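Bifunctional endomannanase/endoglucanase (Caldanaerobius polysaccharolyticus, PDB 3W0K) probably cleaves internal linkages of mannan and glucan chains, as a family 5 glycoside hydrolase built on a beta/alpha barrel. Local coordinates at residues 32-37 with 311-316; 76-81 with 168-173; 132-137 with 156-161. One frame throughout, in Å; residues are numbered along the deposited sequence.

Overall arrangement
Interactions 2 and 3 lie in the buried beta/alpha barrel, whereas interaction 1 is a surface contact between the end of helix 25-33 and a small hairpin. Strand 130-133 ties the two buried contacts together: it runs between strands 78-83 and 170-174 of interaction 2, and its continuation packs on helix 148-165 in interaction 3. Their centres are 12 Å apart, while that of interaction 1 lies 22 Å from interaction 2 and 32 Å from interaction 3. Segments 32-37 and 76-81 nevertheless meet along the barrel wall. Chemistry follows place: water and an arginine at the surface, mixed polar and apolar side chains inside the barrel, methyl packing between the chain just after strand 130-133 and helix 148-165.

Interaction 1: residues 32-37 with 311-316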
loop_
_atom_site.group_PDB
_atom_site.type_symbol
_atom_site.label_atom_id
_atom_site.label_comp_id
_atom_site.label_asym_id
_atom_site.label_seq_id
_atom_site.Cartn_x
_atom_site.Cartn_y
_atom_site.Cartn_z
ATOM N N ALA A 32 -2.195 11.429 -14.661
ATOM C CA ALA A 32 -3.061 11.321 -15.830
ATOM C C ALA A 32 -2.303 11.584 -17.127
ATOM O O ALA A 32 -2.466 10.855 -18.106
ATOM C CB ALA A 32 -4.239 12.286 -15.701
ATOM N N GLU A 33 -1.456 12.610 -17.118
ATOM C CA GLU A 33 -0.685 12.971 -18.304
ATOM C C GLU A 33 0.410 11.975 -18.675
ATOM O O GLU A 33 0.889 11.971 -19.809
ATOM C CB GLU A 33 -0.105 14.376 -18.147
ATOM C CG GLU A 33 -1.177 15.461 -18.138
ATOM C CD GLU A 33 -0.632 16.853 -17.880
ATOM O OE1 GLU A 33 0.601 17.020 -17.781
ATOM O OE2 GLU A 33 -1.450 17.788 -17.780
ATOM N N THR A 34 0.798 11.125 -17.729
ATOM C CA THR A 34 1.834 10.131 -17.997
ATOM C C THR A 34 1.314 8.693 -18.036
ATOM O O THR A 34 2.092 7.741 -18.002
ATOM C CB THR A 34 3.024 10.254 -17.017
ATOM O OG1 THR A 34 2.553 10.186 -15.668
ATOM C CG2 THR A 34 3.760 11.575 -17.229
ATOM N N GLY A 35 -0.008 8.540 -18.086
ATOM C CA GLY A 35 -0.593 7.214 -18.186
ATOM C C GLY A 35 -0.886 6.408 -16.933
ATOM O O GLY A 35 -1.274 5.245 -17.046
ATOM N N PHE A 36 -0.677 6.987 -15.755
ATOM C CA PHE A 36 -0.974 6.274 -14.513
ATOM C C PHE A 36 -2.481 6.352 -14.287
ATOM O O PHE A 36 -3.118 7.337 -14.664
ATOM C CB PHE A 36 -0.195 6.869 -13.340
ATOM C CG PHE A 36 1.293 6.690 -13.457
ATOM C CD1 PHE A 36 1.902 5.517 -13.021
ATOM C CD2 PHE A 36 2.085 7.687 -14.018
ATOM C CE1 PHE A 36 3.280 5.340 -13.136
ATOM C CE2 PHE A 36 3.463 7.520 -14.140
ATOM C CZ PHE A 36 4.063 6.346 -13.699
ATOM N N ASN A 37 -3.045 5.319 -13.668
ATOM C CA ASN A 37 -4.490 5.253 -13.457
ATOM C C ASN A 37 -4.883 4.743 -12.076
ATOM O O ASN A 37 -6.017 4.297 -11.875
ATOM C CB ASN A 37 -5.080 4.301 -14.498
ATOM C CG ASN A 37 -4.489 2.895 -14.405
ATOM O OD1 ASN A 37 -3.799 2.560 -13.438
ATOM N ND2 ASN A 37 -4.749 2.076 -15.416
ATOM N N TYR A 311 13.099 18.837 -15.201
ATOM C CA TYR A 311 11.730 19.324 -15.256
ATOM C C TYR A 311 10.950 18.560 -16.316
ATOM O O TYR A 311 11.401 18.420 -17.454
ATOM C CB TYR A 311 11.676 20.820 -15.590
ATOM C CG TYR A 311 10.261 21.282 -15.866
ATOM C CD1 TYR A 311 9.397 21.582 -14.816
ATOM C CD2 TYR A 311 9.756 21.319 -17.169
ATOM C CE1 TYR A 311 8.064 21.898 -15.048
ATOM C CE2 TYR A 311 8.415 21.632 -17.414
ATOM C CZ TYR A 311 7.578 21.915 -16.345
ATOM O OH TYR A 311 6.249 22.187 -16.559
ATOM N N TYR A 312 9.771 18.080 -15.934
ATOM C CA TYR A 312 8.902 17.355 -16.845
ATOM C C TYR A 312 7.473 17.438 -16.346
ATOM O O TYR A 312 7.153 16.955 -15.258
ATOM C CB TYR A 312 9.318 15.887 -16.972
ATOM C CG TYR A 312 8.509 15.106 -17.990
ATOM C CD1 TYR A 312 8.503 15.473 -19.337
ATOM C CD2 TYR A 312 7.759 13.991 -17.609
ATOM C CE1 TYR A 312 7.774 14.751 -20.281
ATOM C CE2 TYR A 312 7.026 13.261 -18.545
ATOM C CZ TYR A 312 7.039 13.647 -19.880
ATOM O OH TYR A 312 6.322 12.931 -20.812
ATOM N N ARG A 313 6.637 18.103 -17.133
ATOM C CA ARG A 313 5.219 18.258 -16.832
ATOM C C ARG A 313 4.872 18.681 -15.403
ATOM O O ARG A 313 4.049 18.049 -14.732
ATOM C CB ARG A 313 4.464 16.995 -17.263
ATOM C CG ARG A 313 4.553 16.789 -18.770
ATOM C CD ARG A 313 3.871 15.535 -19.286
ATOM N NE ARG A 313 3.997 15.475 -20.742
ATOM C CZ ARG A 313 3.670 14.431 -21.497
ATOM N NH1 ARG A 313 3.186 13.325 -20.948
ATOM N NH2 ARG A 313 3.843 14.492 -22.812
ATOM N N GLY A 314 5.528 19.745 -14.945
ATOM C CA GLY A 314 5.269 20.292 -13.625
ATOM C C GLY A 314 6.142 19.876 -12.456
ATOM O O GLY A 314 6.052 20.480 -11.387
ATOM N N PHE A 315 7.004 18.881 -12.644
ATOM C CA PHE A 315 7.850 18.408 -11.547
ATOM C C PHE A 315 9.277 18.072 -11.972
ATOM O O PHE A 315 9.537 17.798 -13.144
ATOM C CB PHE A 315 7.216 17.161 -10.907
ATOM C CG PHE A 315 5.858 17.409 -10.301
ATOM C CD1 PHE A 315 4.699 17.244 -11.060
ATOM C CD2 PHE A 315 5.741 17.834 -8.984
ATOM C CE1 PHE A 315 3.444 17.507 -10.510
ATOM C CE2 PHE A 315 4.491 18.098 -8.429
ATOM C CZ PHE A 315 3.344 17.935 -9.194
ATOM N N LYS A 316 10.193 18.105 -11.007
ATOM C CA LYS A 316 11.596 17.766 -11.246
ATOM C C LYS A 316 11.681 16.266 -10.964
ATOM O O LYS A 316 11.820 15.841 -9.817
ATOM C CB LYS A 316 12.499 18.550 -10.305
HETATM O O HOH W 1 1.469 17.247 -15.076
#
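Arg313 lies across the end of helix 25-33, its extended side chain passing Glu33 at a slant. The carboxylate and guanidinium planes stand 84° apart, and Glu33 OE1 stays 4.8 Å from Arg313 NE. The opposite charges are therefore near each other without forming a salt bridge. Instead, Glu33 OE1 lies beside the aliphatic part of the arginine, 3.9 Å from Arg313 CD. One water donates to both Glu33 OE1 and Arg313 O, 2.7 Å from the latter, and so bridges helix and turn. Arg313 NH1 comes within 2.9 Å of Glu33 O, but the angle is too poor for a hydrogen bond. Tyr312 flanks the same arginine: Arg313 CG sits over its ring face, and Tyr312 OH lies 3.1 Å above the plane of the Arg313 guanidinium. Thr34 meets this pair with its methyl, CG2 being 3.9 Å from Tyr312 CE2. Its chi1 of 55° sets OG1 between the backbone N and the carbonyl carbon, turned back to hydrogen-bond Phe30 O in the helix. Leu322 of helix 319-327 also touches the tyrosine. A helix C-cap and a hairpin turn meet here: a Schellman motif, with Gly35 as its C-prime residue at positive phi, ends helix 25-33, and a type I' turn from Tyr312 to Phe315 closes a tight beta hairpin.

Interaction 2: residues 76-81 with 168-173; sequences NIHMCL and DREIVI
This is a sparse side-chain contact inside the beta/alpha barrel, between strands 78-83 and 170-174, which are separated in the sheet by strand 130-133. With one strand intervening, no hydrogen bond links the two segments directly, and even the nearest CA atoms, those of Cys80 and Val172, are 8.4 Å apart. Two pairs bridge the gap. Cys80 SG meets one methyl of Val172, CG2, at 4.3 Å, an apolar contact; both side chains also touch Asp133 of the intervening strand. Nearer the start of the strands, His78 and Glu170 approach with His78 CE1 4.3 Å from Glu170 OE1, the oxygen lying obliquely to the ring. His78 has CG anti to its backbone N (chi1 171°), which places the imidazole beside Glu170. Its rotation is fixed by hydrogen bonds at both nitrogens, ND1 with Lys128 O and NE2 with Ser131 OG. Ser131 thus stands between the segments and is touched by Cys80 and Glu170 as well. The acidic group near the ring, His78 NE2 being 4.4 Å from Glu170 OE1, might favour a protonated imidazole, although its charge is not seen; the neighbouring sulfur-methyl pair is purely apolar.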
loop_
_atom_site.group_PDB
_atom_site.type_symbol
_atom_site.label_atom_id
_atom_site.label_comp_id
_atom_site.label_asym_id
_atom_site.label_seq_id
_atom_site.Cartn_x
_atom_site.Cartn_y
_atom_site.Cartn_z
ATOM N N ASN A 76 -9.787 9.965 -14.547
ATOM C CA ASN A 76 -9.748 8.545 -14.897
ATOM C C ASN A 76 -8.719 7.766 -14.079
ATOM O O ASN A 76 -7.996 6.917 -14.600
ATOM C CB ASN A 76 -9.494 8.360 -16.398
ATOM C CG ASN A 76 -10.707 8.707 -17.244
ATOM O OD1 ASN A 76 -11.835 8.714 -16.757
ATOM N ND2 ASN A 76 -10.478 8.976 -18.526
ATOM N N ILE A 77 -8.656 8.087 -12.793
ATOM C CA ILE A 77 -7.744 7.428 -11.870
ATOM C C ILE A 77 -8.574 6.672 -10.844
ATOM O O ILE A 77 -9.506 7.230 -10.267
ATOM C CB ILE A 77 -6.852 8.462 -11.139
ATOM C CG1 ILE A 77 -5.885 9.114 -12.132
ATOM C CG2 ILE A 77 -6.084 7.800 -10.000
ATOM C CD1 ILE A 77 -5.096 10.268 -11.554
ATOM N N HIS A 78 -8.275 5.386 -10.678
ATOM C CA HIS A 78 -8.958 4.540 -9.702
ATOM C C HIS A 78 -8.406 4.872 -8.320
ATOM O O HIS A 78 -7.189 5.005 -8.150
ATOM C CB HIS A 78 -8.685 3.061 -10.005
ATOM C CG HIS A 78 -9.174 2.124 -8.942
ATOM N ND1 HIS A 78 -10.393 1.483 -9.020
ATOM C CD2 HIS A 78 -8.618 1.734 -7.768
ATOM C CE1 HIS A 78 -10.567 0.743 -7.938
ATOM N NE2 HIS A 78 -9.506 0.878 -7.164
ATOM N N MET A 79 -9.295 5.006 -7.339
ATOM C CA MET A 79 -8.869 5.304 -5.977
ATOM C C MET A 79 -9.063 4.101 -5.067
ATOM O O MET A 79 -10.151 3.521 -5.002
ATOM C CB MET A 79 -9.638 6.495 -5.403
ATOM C CG MET A 79 -9.131 6.921 -4.025
ATOM S SD MET A 79 -9.994 8.343 -3.337
ATOM C CE MET A 79 -10.891 7.582 -1.993
ATOM N N CYS A 80 -7.991 3.713 -4.388
ATOM C CA CYS A 80 -8.043 2.599 -3.456
ATOM C C CYS A 80 -7.910 3.161 -2.046
ATOM O O CYS A 80 -6.841 3.643 -1.658
ATOM C CB CYS A 80 -6.915 1.608 -3.741
ATOM S SG CYS A 80 -6.885 0.216 -2.594
ATOM N N LEU A 81 -9.013 3.138 -1.302
ATOM C CA LEU A 81 -9.044 3.646 0.069
ATOM C C LEU A 81 -8.562 2.566 1.027
ATOM O O LEU A 81 -9.094 1.458 1.041
ATOM C CB LEU A 81 -10.469 4.074 0.441
ATOM C CG LEU A 81 -10.693 4.580 1.868
ATOM C CD1 LEU A 81 -9.910 5.860 2.115
ATOM C CD2 LEU A 81 -12.186 4.813 2.094
ATOM N N ASP A 168 -21.177 -4.983 -5.098
ATOM C CA ASP A 168 -20.323 -4.615 -6.223
ATOM C C ASP A 168 -19.001 -3.948 -5.856
ATOM O O ASP A 168 -18.204 -3.637 -6.742
ATOM C CB ASP A 168 -21.090 -3.703 -7.187
ATOM C CG ASP A 168 -22.359 -4.348 -7.725
ATOM O OD1 ASP A 168 -22.319 -5.543 -8.083
ATOM O OD2 ASP A 168 -23.396 -3.655 -7.792
ATOM N N ARG A 169 -18.766 -3.727 -4.565
ATOM C CA ARG A 169 -17.535 -3.077 -4.114
ATOM C C ARG A 169 -16.301 -3.975 -4.138
ATOM O O ARG A 169 -16.252 -4.998 -3.445
ATOM C CB ARG A 169 -17.717 -2.509 -2.705
ATOM C CG ARG A 169 -16.447 -1.880 -2.113
ATOM C CD ARG A 169 -15.972 -0.664 -2.908
ATOM N NE ARG A 169 -17.013 0.359 -2.996
ATOM C CZ ARG A 169 -17.405 0.936 -4.128
ATOM N NH1 ARG A 169 -16.834 0.608 -5.282
ATOM N NH2 ARG A 169 -18.422 1.791 -4.112
ATOM N N GLU A 170 -15.300 -3.568 -4.917
ATOM C CA GLU A 170 -14.051 -4.312 -5.018
ATOM C C GLU A 170 -13.288 -4.150 -3.711
ATOM O O GLU A 170 -13.162 -3.044 -3.178
ATOM C CB GLU A 170 -13.213 -3.805 -6.194
ATOM C CG GLU A 170 -11.896 -4.545 -6.394
ATOM C CD GLU A 170 -11.168 -4.087 -7.643
ATOM O OE1 GLU A 170 -10.090 -3.474 -7.517
ATOM O OE2 GLU A 170 -11.687 -4.329 -8.754
ATOM N N ILE A 171 -12.799 -5.269 -3.195
ATOM C CA ILE A 171 -12.072 -5.301 -1.937
ATOM C C ILE A 171 -10.661 -5.830 -2.141
ATOM O O ILE A 171 -10.430 -6.725 -2.955
ATOM C CB ILE A 171 -12.834 -6.167 -0.901
ATOM C CG1 ILE A 171 -14.179 -5.507 -0.575
ATOM C CG2 ILE A 171 -12.014 -6.342 0.372
ATOM C CD1 ILE A 171 -15.150 -6.405 0.165
ATOM N N VAL A 172 -9.720 -5.231 -1.417
ATOM C CA VAL A 172 -8.313 -5.595 -1.477
ATOM C C VAL A 172 -7.851 -5.943 -0.068
ATOM O O VAL A 172 -8.268 -5.307 0.903
ATOM C CB VAL A 172 -7.452 -4.403 -1.980
ATOM C CG1 VAL A 172 -5.988 -4.811 -2.106
ATOM C CG2 VAL A 172 -7.985 -3.879 -3.307
ATOM N N ILE A 173 -7.033 -6.987 0.044
ATOM C CA ILE A 173 -6.483 -7.400 1.334
ATOM C C ILE A 173 -4.969 -7.499 1.214
ATOM O O ILE A 173 -4.451 -7.925 0.179
ATOM C CB ILE A 173 -7.077 -8.743 1.842
ATOM C CG1 ILE A 173 -6.813 -9.881 0.856
ATOM C CG2 ILE A 173 -8.570 -8.592 2.100
ATOM C CD1 ILE A 173 -7.207 -11.253 1.414
#

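Interaction 3: residues 132-137 with 156-161; sequences FDLVNE and IRTVEA
On the side of segment 132-137 the contact is made by Leu134 alone, which reaches from the chain just beyond strand 130-133 to helix 148-165. Its tip meets that of Thr158, with Leu134 CD1 4.0 Å from Thr158 CG2 and Leu134 CD2 4.1 Å from the same methyl. The branch CD1 also touches Val159 CG2 at 4.0 Å, the two side chains crossing at about a right angle. One leucine methyl therefore lies against two successive helix residues. In Thr158 a chi1 of -53° puts CG2 anti to the backbone N and presents it to the leucine, while OG1 turns to the helix backbone and hydrogen-bonds Leu154 O.

No hydrogen bond crosses between the segments; a polar pair lies farther along segment 132-137, where Asn136 ND2 donates to Glu137 OE1 at 3.1 Å, arriving from above the carboxylate plane. Arg196 forms a salt bridge with Glu137 OE2, and OE1 also binds a tris molecule probably left from crystallisation. Asn136-Glu137 is consistent with the Asn-Glu pair found at the C-terminal end of the fourth barrel strand in family 5 hydrolases, here just after strand 130-133.

Within the beta-alpha-beta unit of strand 130-133, helix 148-165 and strand 170-174, Leu134 also packs on Ile171 and Ile173, while Thr158 touches Phe111, Val112 and Trp115 of helix 105-121.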
loop_
_atom_site.group_PDB
_atom_site.type_symbol
_atom_site.label_atom_id
_atom_site.label_comp_id
_atom_site.label_asym_id
_atom_site.label_seq_id
_atom_site.Cartn_x
_atom_site.Cartn_y
_atom_site.Cartn_z
ATOM N N PHE A 132 -11.728 -0.899 -1.789
ATOM C CA PHE A 132 -11.451 -0.818 -0.355
ATOM C C PHE A 132 -10.343 -1.795 0.034
ATOM O O PHE A 132 -10.504 -3.002 -0.129
ATOM C CB PHE A 132 -12.702 -1.198 0.457
ATOM C CG PHE A 132 -13.850 -0.222 0.353
ATOM C CD1 PHE A 132 -13.694 1.038 -0.221
ATOM C CD2 PHE A 132 -15.098 -0.572 0.866
ATOM C CE1 PHE A 132 -14.764 1.934 -0.280
ATOM C CE2 PHE A 132 -16.172 0.317 0.812
ATOM C CZ PHE A 132 -16.004 1.572 0.238
ATOM N N ASP A 133 -9.239 -1.265 0.562
ATOM C CA ASP A 133 -8.091 -2.066 1.014
ATOM C C ASP A 133 -8.271 -2.107 2.535
ATOM O O ASP A 133 -7.922 -1.163 3.243
ATOM C CB ASP A 133 -6.798 -1.349 0.609
ATOM C CG ASP A 133 -5.545 -2.142 0.926
ATOM O OD1 ASP A 133 -5.627 -3.322 1.335
ATOM O OD2 ASP A 133 -4.456 -1.564 0.751
ATOM N N LEU A 134 -8.803 -3.226 3.022
ATOM C CA LEU A 134 -9.170 -3.390 4.430
ATOM C C LEU A 134 -8.260 -2.905 5.547
ATOM O O LEU A 134 -8.674 -2.093 6.382
ATOM C CB LEU A 134 -9.645 -4.823 4.690
ATOM C CG LEU A 134 -10.725 -5.321 3.722
ATOM C CD1 LEU A 134 -11.305 -6.626 4.251
ATOM C CD2 LEU A 134 -11.846 -4.292 3.565
ATOM N N VAL A 135 -7.033 -3.404 5.589
ATOM C CA VAL A 135 -6.113 -2.985 6.633
ATOM C C VAL A 135 -4.685 -3.133 6.136
ATOM O O VAL A 135 -4.297 -4.172 5.602
ATOM C CB VAL A 135 -6.364 -3.759 7.969
ATOM C CG1 VAL A 135 -6.306 -5.270 7.753
ATOM C CG2 VAL A 135 -5.367 -3.315 9.038
ATOM N N ASN A 136 -3.913 -2.063 6.280
ATOM C CA ASN A 136 -2.542 -2.081 5.811
ATOM C C ASN A 136 -1.624 -3.049 6.536
ATOM O O ASN A 136 -1.609 -3.112 7.761
ATOM C CB ASN A 136 -1.924 -0.682 5.887
ATOM C CG ASN A 136 -0.476 -0.669 5.424
ATOM O OD1 ASN A 136 -0.203 -0.701 4.229
ATOM N ND2 ASN A 136 0.455 -0.663 6.373
ATOM N N GLU A 137 -0.874 -3.807 5.743
ATOM C CA GLU A 137 0.143 -4.736 6.223
ATOM C C GLU A 137 -0.030 -5.413 7.590
ATOM O O GLU A 137 0.607 -5.013 8.570
ATOM C CB GLU A 137 1.498 -4.011 6.179
ATOM C CG GLU A 137 1.862 -3.482 4.783
ATOM C CD GLU A 137 2.997 -2.462 4.773
ATOM O OE1 GLU A 137 3.261 -1.813 5.809
ATOM O OE2 GLU A 137 3.620 -2.287 3.701
ATOM N N ILE A 156 -13.037 -12.274 6.502
ATOM C CA ILE A 156 -14.298 -12.808 5.990
ATOM C C ILE A 156 -15.493 -12.052 6.575
ATOM O O ILE A 156 -16.427 -11.701 5.849
ATOM C CB ILE A 156 -14.402 -14.328 6.260
ATOM C CG1 ILE A 156 -13.386 -15.073 5.386
ATOM C CG2 ILE A 156 -15.813 -14.833 5.965
ATOM C CD1 ILE A 156 -13.199 -16.530 5.761
ATOM N N ARG A 157 -15.437 -11.747 7.870
ATOM C CA ARG A 157 -16.515 -11.006 8.515
ATOM C C ARG A 157 -16.656 -9.618 7.885
ATOM O O ARG A 157 -17.761 -9.171 7.587
ATOM C CB ARG A 157 -16.255 -10.852 10.018
ATOM C CG ARG A 157 -17.334 -10.035 10.709
ATOM C CD ARG A 157 -17.011 -9.683 12.148
ATOM N NE ARG A 157 -18.020 -8.760 12.661
ATOM C CZ ARG A 157 -17.901 -8.035 13.768
ATOM N NH1 ARG A 157 -16.805 -8.115 14.517
ATOM N NH2 ARG A 157 -18.869 -7.190 14.102
ATOM N N THR A 158 -15.525 -8.951 7.676
ATOM C CA THR A 158 -15.510 -7.610 7.103
ATOM C C THR A 158 -15.988 -7.597 5.653
ATOM O O THR A 158 -16.787 -6.741 5.268
ATOM C CB THR A 158 -14.103 -6.989 7.215
ATOM O OG1 THR A 158 -13.665 -7.064 8.579
ATOM C CG2 THR A 158 -14.127 -5.525 6.796
ATOM N N VAL A 159 -15.509 -8.557 4.866
ATOM C CA VAL A 159 -15.885 -8.681 3.459
ATOM C C VAL A 159 -17.390 -8.923 3.325
ATOM O O VAL A 159 -18.052 -8.308 2.487
ATOM C CB VAL A 159 -15.093 -9.817 2.774
ATOM C CG1 VAL A 159 -15.715 -10.182 1.431
ATOM C CG2 VAL A 159 -13.646 -9.382 2.569
ATOM N N GLU A 160 -17.929 -9.792 4.177
ATOM C CA GLU A 160 -19.357 -10.086 4.147
ATOM C C GLU A 160 -20.189 -8.871 4.554
ATOM O O GLU A 160 -21.253 -8.619 3.983
ATOM C CB GLU A 160 -19.674 -11.289 5.037
ATOM C CG GLU A 160 -19.187 -12.615 4.452
ATOM C CD GLU A 160 -19.519 -13.824 5.314
ATOM O OE1 GLU A 160 -20.017 -13.651 6.448
ATOM O OE2 GLU A 160 -19.272 -14.959 4.852
ATOM N N ALA A 161 -19.688 -8.101 5.515
ATOM C CA ALA A 161 -20.390 -6.906 5.977
ATOM C C ALA A 161 -20.443 -5.852 4.870
ATOM O O ALA A 161 -21.472 -5.210 4.660
ATOM C CB ALA A 161 -19.715 -6.342 7.220
#